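Local coordinates for cobalamin biosynthesis protein CobN (Mycobacterium tuberculosis, PDB 7C6O), which probably serves as the catalytic subunit of cobaltochelatase, the enzyme that inserts cobalt into hydrogenobyrinic acid a,c-diamide during aerobic cobalamin synthesis, at residues D457-L462 with H531-Y536; G559-L564 with A579-L584. One frame throughout, in Å; residues are numbered along the deposited sequence.

Interaction 1 of 2, residues D457-L462 with H531-Y536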
ATOM      1  N   ASP A 457      11.068  22.631  24.766  1.00 21.62           N
ATOM      2  CA  ASP A 457      11.987  21.662  25.356  1.00 22.43           C
ATOM      3  C   ASP A 457      11.971  20.345  24.587  1.00 22.94           C
ATOM      4  O   ASP A 457      13.021  19.726  24.383  1.00 22.49           O
ATOM      5  CB  ASP A 457      11.644  21.429  26.829  1.00 25.50           C
ATOM      6  CG  ASP A 457      12.056  22.592  27.720  1.00 30.25           C
ATOM      7  OD1 ASP A 457      12.893  23.417  27.292  1.00 28.44           O
ATOM      8  OD2 ASP A 457      11.544  22.674  28.858  1.00 29.11           O
ATOM      9  N   TRP A 458      10.789  19.900  24.144  1.00 20.00           N
ATOM     10  CA  TRP A 458      10.733  18.706  23.306  1.00 18.36           C
ATOM     11  C   TRP A 458      11.233  19.002  21.899  1.00 17.59           C
ATOM     12  O   TRP A 458      12.002  18.222  21.326  1.00 18.76           O
ATOM     13  CB  TRP A 458       9.311  18.141  23.239  1.00 16.34           C
ATOM     14  CG  TRP A 458       9.175  17.178  22.089  1.00 15.50           C
ATOM     15  CD1 TRP A 458       9.566  15.872  22.066  1.00 16.41           C
ATOM     16  CD2 TRP A 458       8.654  17.462  20.783  1.00 17.96           C
ATOM     17  NE1 TRP A 458       9.306  15.318  20.834  1.00 17.53           N
ATOM     18  CE2 TRP A 458       8.748  16.275  20.028  1.00 17.73           C
ATOM     19  CE3 TRP A 458       8.110  18.604  20.183  1.00 19.36           C
ATOM     20  CZ2 TRP A 458       8.316  16.194  18.704  1.00 16.47           C
ATOM     21  CZ3 TRP A 458       7.682  18.521  18.866  1.00 19.32           C
ATOM     22  CH2 TRP A 458       7.789  17.323  18.142  1.00 17.82           C
ATOM     23  N   PHE A 459      10.785  20.119  21.321  1.00 17.74           N
ATOM     24  CA  PHE A 459      11.159  20.463  19.952  1.00 18.90           C
ATOM     25  C   PHE A 459      12.674  20.494  19.787  1.00 21.22           C
ATOM     26  O   PHE A 459      13.204  20.072  18.751  1.00 19.16           O
ATOM     27  CB  PHE A 459      10.530  21.810  19.587  1.00 17.40           C
ATOM     28  CG  PHE A 459      10.646  22.179  18.136  1.00 16.98           C
ATOM     29  CD1 PHE A 459       9.905  21.515  17.171  1.00 18.42           C
ATOM     30  CD2 PHE A 459      11.470  23.220  17.741  1.00 18.88           C
ATOM     31  CE1 PHE A 459      10.004  21.868  15.834  1.00 18.89           C
ATOM     32  CE2 PHE A 459      11.573  23.577  16.407  1.00 18.87           C
ATOM     33  CZ  PHE A 459      10.839  22.901  15.454  1.00 17.94           C
ATOM     34  N   ALA A 460      13.388  20.946  20.821  1.00 20.12           N
ATOM     35  CA  ALA A 460      14.839  21.074  20.755  1.00 18.92           C
ATOM     36  C   ALA A 460      15.560  19.732  20.734  1.00 21.35           C
ATOM     37  O   ALA A 460      16.736  19.687  20.360  1.00 21.94           O
ATOM     38  CB  ALA A 460      15.341  21.910  21.932  1.00 19.31           C
ATOM     39  N   THR A 461      14.900  18.642  21.134  1.00 16.23           N
ATOM     40  CA  THR A 461      15.536  17.331  21.089  1.00 20.05           C
ATOM     41  C   THR A 461      15.505  16.706  19.703  1.00 19.62           C
ATOM     42  O   THR A 461      16.112  15.649  19.504  1.00 20.49           O
ATOM     43  CB  THR A 461      14.877  16.370  22.084  1.00 18.83           C
ATOM     44  OG1 THR A 461      13.571  16.010  21.617  1.00 19.66           O
ATOM     45  CG2 THR A 461      14.763  17.018  23.458  1.00 22.16           C
ATOM     46  N   LEU A 462      14.821  17.326  18.750  1.00 17.81           N
ATOM     47  CA  LEU A 462      14.739  16.811  17.395  1.00 15.13           C
ATOM     48  C   LEU A 462      15.994  17.168  16.604  1.00 15.93           C
ATOM     49  O   LEU A 462      16.689  18.133  16.928  1.00 20.29           O
ATOM     50  CB  LEU A 462      13.505  17.378  16.702  1.00 13.86           C
ATOM     51  CG  LEU A 462      12.161  17.017  17.333  1.00 18.02           C
ATOM     52  CD1 LEU A 462      11.033  17.763  16.642  1.00 13.95           C
ATOM     53  CD2 LEU A 462      11.933  15.513  17.269  1.00 17.63           C
ATOM     54  N   HIS A 531       1.566  23.220  15.772  1.00 16.74           N
ATOM     55  CA  HIS A 531       0.298  22.746  16.318  1.00 19.54           C
ATOM     56  C   HIS A 531       0.094  21.262  16.028  1.00 18.01           C
ATOM     57  O   HIS A 531      -0.346  20.507  16.903  1.00 17.87           O
ATOM     58  CB  HIS A 531      -0.856  23.572  15.750  1.00 18.57           C
ATOM     59  CG  HIS A 531      -2.206  23.114  16.202  1.00 24.22           C
ATOM     60  ND1 HIS A 531      -3.036  22.349  15.411  1.00 25.81           N
ATOM     61  CD2 HIS A 531      -2.870  23.308  17.366  1.00 25.09           C
ATOM     62  CE1 HIS A 531      -4.155  22.096  16.066  1.00 27.19           C
ATOM     63  NE2 HIS A 531      -4.078  22.665  17.256  1.00 25.73           N
ATOM     64  N   TYR A 532       0.415  20.831  14.806  1.00 16.01           N
ATOM     65  CA  TYR A 532       0.319  19.415  14.462  1.00 15.20           C
ATOM     66  C   TYR A 532       1.194  18.574  15.382  1.00 14.91           C
ATOM     67  O   TYR A 532       0.746  17.561  15.934  1.00 15.37           O
ATOM     68  CB  TYR A 532       0.717  19.212  12.997  1.00 12.64           C
ATOM     69  CG  TYR A 532       0.430  17.831  12.447  1.00 15.61           C
ATOM     70  CD1 TYR A 532       1.226  16.742  12.790  1.00 15.62           C
ATOM     71  CD2 TYR A 532      -0.628  17.615  11.575  1.00 15.57           C
ATOM     72  CE1 TYR A 532       0.971  15.483  12.293  1.00 18.28           C
ATOM     73  CE2 TYR A 532      -0.892  16.352  11.068  1.00 15.30           C
ATOM     74  CZ  TYR A 532      -0.088  15.292  11.430  1.00 18.73           C
ATOM     75  OH  TYR A 532      -0.342  14.034  10.934  1.00 18.36           O
ATOM     76  N   LEU A 533       2.452  18.981  15.562  1.00 14.65           N
ATOM     77  CA  LEU A 533       3.364  18.220  16.409  1.00 16.48           C
ATOM     78  C   LEU A 533       2.929  18.262  17.869  1.00 17.11           C
ATOM     79  O   LEU A 533       2.968  17.239  18.562  1.00 18.03           O
ATOM     80  CB  LEU A 533       4.788  18.752  16.255  1.00 16.94           C
ATOM     81  CG  LEU A 533       5.395  18.621  14.856  1.00 18.90           C
ATOM     82  CD1 LEU A 533       6.697  19.403  14.756  1.00 19.28           C
ATOM     83  CD2 LEU A 533       5.621  17.159  14.509  1.00 18.35           C
ATOM     84  N   ALA A 534       2.508  19.436  18.353  1.00 17.48           N
ATOM     85  CA  ALA A 534       2.083  19.553  19.744  1.00 18.83           C
ATOM     86  C   ALA A 534       0.905  18.635  20.046  1.00 19.60           C
ATOM     87  O   ALA A 534       0.858  18.005  21.110  1.00 18.58           O
ATOM     88  CB  ALA A 534       1.723  21.002  20.066  1.00 16.04           C
ATOM     89  N   ALA A 535      -0.052  18.542  19.120  1.00 18.35           N
ATOM     90  CA  ALA A 535      -1.238  17.729  19.359  1.00 17.19           C
ATOM     91  C   ALA A 535      -0.876  16.258  19.525  1.00 17.46           C
ATOM     92  O   ALA A 535      -1.349  15.592  20.454  1.00 18.01           O
ATOM     93  CB  ALA A 535      -2.239  17.916  18.219  1.00 14.16           C
ATOM     94  N   TYR A 536      -0.034  15.727  18.635  1.00 15.43           N
ATOM     95  CA  TYR A 536       0.355  14.327  18.759  1.00 14.53           C
ATOM     96  C   TYR A 536       1.251  14.105  19.969  1.00 16.61           C
ATOM     97  O   TYR A 536       1.137  13.081  20.654  1.00 17.49           O
ATOM     98  CB  TYR A 536       1.043  13.843  17.480  1.00 15.26           C
ATOM     99  CG  TYR A 536       0.065  13.247  16.502  1.00 14.90           C
ATOM    100  CD1 TYR A 536      -0.404  11.950  16.667  1.00 16.19           C
ATOM    101  CD2 TYR A 536      -0.416  13.987  15.432  1.00 15.33           C
ATOM    102  CE1 TYR A 536      -1.316  11.402  15.784  1.00 15.72           C
ATOM    103  CE2 TYR A 536      -1.328  13.447  14.542  1.00 17.62           C
ATOM    104  CZ  TYR A 536      -1.774  12.155  14.725  1.00 19.48           C
ATOM    105  OH  TYR A 536      -2.680  11.611  13.847  1.00 21.11           O
TER
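Leu533 carries its side of this contact, meeting the six-membered ring of Trp458 and, more lightly, the ring of Phe459. The closest pair is Trp458 CH2 and Leu533 CB at 3.8 Å. The methyl Leu533 CD1 reaches the same ring atom, Trp458 CH2, at 4.1 Å. The two side chains cross at about a right angle, and the leucine comes to the indole obliquely. Phe459 adds only its rim: CE1 lies 4.3 Å from Leu533 CD1, with the methyl near the plane of the ring. No hydrogen bond spans the gap.

Trp458 is extended toward the leucine by a first torsion of 164°, which sets CG beside its carbonyl carbon. Within its own segment, Leu462 CD1 sits over one face of the indole, 3.5 Å above the plane and offset toward the rim. That leucine is brought back by a type I turn from Phe459 to Leu462. Just before it, Trp458 O takes two donors: Thr461 N at 2.9 Å, and Thr461 OG1 at 2.7 Å in the carbonyl plane.

Further out, Phe459 also packs on Thr467, Val470 and Thr471 of helix 464-474. Helix 530-539 lies on strand 492-500 of the mixed sheet through Ala534 and Ala535, and helix 452-459 packs beside it through Tyr455, Trp458 and Phe459, a helix pair of an alpha/beta fold.

Interaction 2 of 2, residues G559-L564 with A579-L584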
ATOM      1  N   GLY A 559      -5.708   8.635   7.490  1.00 31.85           N
ATOM      2  CA  GLY A 559      -5.208   9.891   8.011  1.00 28.82           C
ATOM      3  C   GLY A 559      -3.994  10.396   7.249  1.00 25.00           C
ATOM      4  O   GLY A 559      -3.570   9.829   6.243  1.00 25.87           O
ATOM      5  N   ASN A 560      -3.420  11.493   7.752  1.00 18.77           N
ATOM      6  CA  ASN A 560      -2.305  12.141   7.076  1.00 16.68           C
ATOM      7  C   ASN A 560      -0.953  11.905   7.735  1.00 15.65           C
ATOM      8  O   ASN A 560       0.071  12.250   7.135  1.00 15.26           O
ATOM      9  CB  ASN A 560      -2.548  13.656   6.955  1.00 18.41           C
ATOM     10  CG  ASN A 560      -2.747  14.347   8.303  1.00 20.25           C
ATOM     11  OD1 ASN A 560      -2.288  13.876   9.344  1.00 20.52           O
ATOM     12  ND2 ASN A 560      -3.433  15.486   8.278  1.00 20.79           N
ATOM     13  N   LEU A 561      -0.910  11.336   8.942  0.57 13.39           N
ATOM     14  CA  LEU A 561       0.370  11.183   9.631  0.57 12.07           C
ATOM     15  C   LEU A 561       1.332  10.316   8.827  0.57 12.37           C
ATOM     16  O   LEU A 561       2.503  10.672   8.645  0.57 12.57           O
ATOM     17  CB  LEU A 561       0.157  10.599  11.029  0.57 13.21           C
ATOM     18  CG  LEU A 561       1.426  10.498  11.886  0.57 13.77           C
ATOM     19  CD1 LEU A 561       1.132  10.849  13.335  0.57 13.83           C
ATOM     20  CD2 LEU A 561       2.056   9.112  11.796  0.57 13.56           C
ATOM     21  N   GLU A 562       0.855   9.170   8.334  1.00 13.99           N
ATOM     22  CA  GLU A 562       1.725   8.284   7.569  1.00 15.49           C
ATOM     23  C   GLU A 562       2.049   8.826   6.182  1.00 14.63           C
ATOM     24  O   GLU A 562       2.761   8.153   5.428  1.00 15.12           O
ATOM     25  CB  GLU A 562       1.098   6.889   7.458  1.00 14.61           C
ATOM     26  CG  GLU A 562      -0.206   6.814   6.663  1.00 13.76           C
ATOM     27  CD  GLU A 562      -1.450   7.071   7.507  1.00 18.12           C
ATOM     28  OE1 GLU A 562      -1.367   7.822   8.502  1.00 15.88           O
ATOM     29  OE2 GLU A 562      -2.517   6.514   7.172  1.00 18.59           O
ATOM     30  N   TRP A 563       1.563  10.019   5.834  1.00 13.64           N
ATOM     31  CA  TRP A 563       1.865  10.644   4.553  1.00 13.07           C
ATOM     32  C   TRP A 563       2.666  11.930   4.709  1.00 14.07           C
ATOM     33  O   TRP A 563       2.838  12.661   3.728  1.00 14.06           O
ATOM     34  CB  TRP A 563       0.571  10.908   3.779  1.00 12.61           C
ATOM     35  CG  TRP A 563      -0.178   9.646   3.489  1.00 15.79           C
ATOM     36  CD1 TRP A 563      -1.185   9.099   4.232  1.00 16.70           C
ATOM     37  CD2 TRP A 563       0.045   8.752   2.392  1.00 16.05           C
ATOM     38  NE1 TRP A 563      -1.612   7.924   3.656  1.00 15.35           N
ATOM     39  CE2 TRP A 563      -0.871   7.689   2.527  1.00 14.33           C
ATOM     40  CE3 TRP A 563       0.928   8.748   1.307  1.00 17.14           C
ATOM     41  CZ2 TRP A 563      -0.932   6.634   1.617  1.00 15.22           C
ATOM     42  CZ3 TRP A 563       0.865   7.699   0.403  1.00 20.19           C
ATOM     43  CH2 TRP A 563      -0.059   6.658   0.565  1.00 19.16           C
ATOM     44  N   LEU A 564       3.159  12.221   5.911  1.00 12.55           N
ATOM     45  CA  LEU A 564       3.978  13.399   6.130  1.00 12.64           C
ATOM     46  C   LEU A 564       5.331  13.239   5.438  1.00 15.89           C
ATOM     47  O   LEU A 564       5.792  12.118   5.203  1.00 15.17           O
ATOM     48  CB  LEU A 564       4.180  13.637   7.624  1.00 16.55           C
ATOM     49  CG  LEU A 564       2.955  14.036   8.450  1.00 16.32           C
ATOM     50  CD1 LEU A 564       3.342  14.186   9.912  1.00 18.35           C
ATOM     51  CD2 LEU A 564       2.337  15.321   7.919  1.00 17.55           C
ATOM     52  N   ALA A 579       8.669  11.930  14.390  1.00 14.61           N
ATOM     53  CA  ALA A 579       8.609  12.955  15.424  1.00 15.94           C
ATOM     54  C   ALA A 579       7.208  13.065  16.016  1.00 16.44           C
ATOM     55  O   ALA A 579       7.049  13.268  17.226  1.00 14.51           O
ATOM     56  CB  ALA A 579       9.053  14.301  14.853  1.00 16.77           C
ATOM     57  N   ALA A 580       6.180  12.925  15.179  1.00 14.83           N
ATOM     58  CA  ALA A 580       4.812  13.060  15.665  1.00 14.69           C
ATOM     59  C   ALA A 580       4.390  11.846  16.486  1.00 15.43           C
ATOM     60  O   ALA A 580       3.891  11.987  17.609  1.00 15.02           O
ATOM     61  CB  ALA A 580       3.856  13.275  14.489  1.00 10.23           C
ATOM     62  N   LEU A 581       4.591  10.640  15.948  1.00 13.24           N
ATOM     63  CA  LEU A 581       4.019   9.441  16.555  1.00 16.40           C
ATOM     64  C   LEU A 581       4.895   8.848  17.654  1.00 17.62           C
ATOM     65  O   LEU A 581       4.368   8.332  18.647  1.00 17.99           O
ATOM     66  CB  LEU A 581       3.754   8.386  15.478  1.00 14.99           C
ATOM     67  CG  LEU A 581       2.936   7.166  15.906  1.00 15.66           C
ATOM     68  CD1 LEU A 581       1.602   7.600  16.506  1.00 17.37           C
ATOM     69  CD2 LEU A 581       2.708   6.239  14.720  1.00 14.84           C
ATOM     70  N   GLY A 582       6.216   8.904  17.498  1.00 15.27           N
ATOM     71  CA  GLY A 582       7.104   8.385  18.530  1.00 16.83           C
ATOM     72  C   GLY A 582       6.919   6.896  18.754  1.00 15.27           C
ATOM     73  O   GLY A 582       6.794   6.109  17.810  1.00 15.04           O
ATOM     74  N   ASP A 583       6.895   6.501  20.028  1.00 13.84           N
ATOM     75  CA  ASP A 583       6.735   5.109  20.427  1.00 15.37           C
ATOM     76  C   ASP A 583       5.277   4.677  20.551  1.00 16.99           C
ATOM     77  O   ASP A 583       5.019   3.541  20.962  1.00 18.69           O
ATOM     78  CB  ASP A 583       7.439   4.853  21.768  1.00 18.52           C
ATOM     79  CG  ASP A 583       8.944   5.031  21.691  1.00 21.68           C
ATOM     80  OD1 ASP A 583       9.513   4.886  20.590  1.00 23.60           O
ATOM     81  OD2 ASP A 583       9.559   5.307  22.743  1.00 24.46           O
ATOM     82  N   LEU A 584       4.326   5.538  20.208  1.00 14.46           N
ATOM     83  CA  LEU A 584       2.912   5.237  20.445  1.00 13.07           C
ATOM     84  C   LEU A 584       2.436   4.072  19.588  1.00 15.57           C
ATOM     85  O   LEU A 584       2.555   4.131  18.356  1.00 14.66           O
ATOM     86  CB  LEU A 584       2.056   6.465  20.157  1.00 15.66           C
ATOM     87  CG  LEU A 584       2.067   7.598  21.178  1.00 18.05           C
ATOM     88  CD1 LEU A 584       1.401   8.828  20.586  1.00 16.82           C
ATOM     89  CD2 LEU A 584       1.361   7.167  22.454  1.00 17.66           C
TER
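Leu561 reaches across to Ala580 and Leu581 inside a beta-alpha-beta crossover: strand 551-555 leads through a long loop and helix 576-581 to strand 586-591, its parallel neighbour in the mixed sheet. The contact joins a 3-10 turn early in that loop to the last turn of the helix.

The meeting is wholly apolar, with no hydrogen bond between the segments. Leu561 CD1 touches Ala580 CB at 3.8 Å and also nears Leu581 CB at 4.2 Å. The other methyl, Leu561 CD2, meets Leu581 alone, 4.1 Å from its CB and 4.2 Å from its CD2. A first torsion of -175° carries CG of Leu561 out from the 3-10 turn toward the helix. The side chains of Leu561 and Leu581 cross at about a right angle. Leu561 is modelled in two conformers, and these distances belong to one of them. All three touching residues are buried; Ala605 touches both leucines, and Tyr532 and Tyr536 of helix 530-539 also pack on Leu561.

On the loop side, backbone bonds tie the 3-10 segment around Leu561: Trp563 N to Asn560 O at 3.0 Å and Leu564 N to Leu561 O at 3.2 Å.

Polar partners outside the two segments hold the loop and the helix end. Arg604 NH1 donates to the carbonyl oxygens of Glu562 and Leu564, Tyr588 OH pairs with Glu562 OE2, and Arg537 NH2 binds Ala580 O.

Beyond Leu581 the helix stops at Gly582, whose phi is positive at 62°. It opens the bend of a type II' turn, which Leu584 N closes onto Leu581 O at 3.2 Å.

In the fold
The two interactions come in series along the chain, interaction 1 closing before interaction 2 opens, and their centres lie about 12 Å apart. Helix 530-539 bridges them: Leu533 looks to helix 452-459, whereas Tyr532 and Tyr536 turn to the crossover. Tyr532 OH makes a probable hydrogen bond with Asn560 OD1, and Tyr536 CB packs on Ala580 O. Strands 492-500, 551-555 and 586-591 belong to the same mixed sheet, so both contacts sit on it, inside the CobN/magnesium chelatase family region. Interaction 1 is the more peripheral, its centre about 28 Å from the chain centre against about 16 Å for interaction 2.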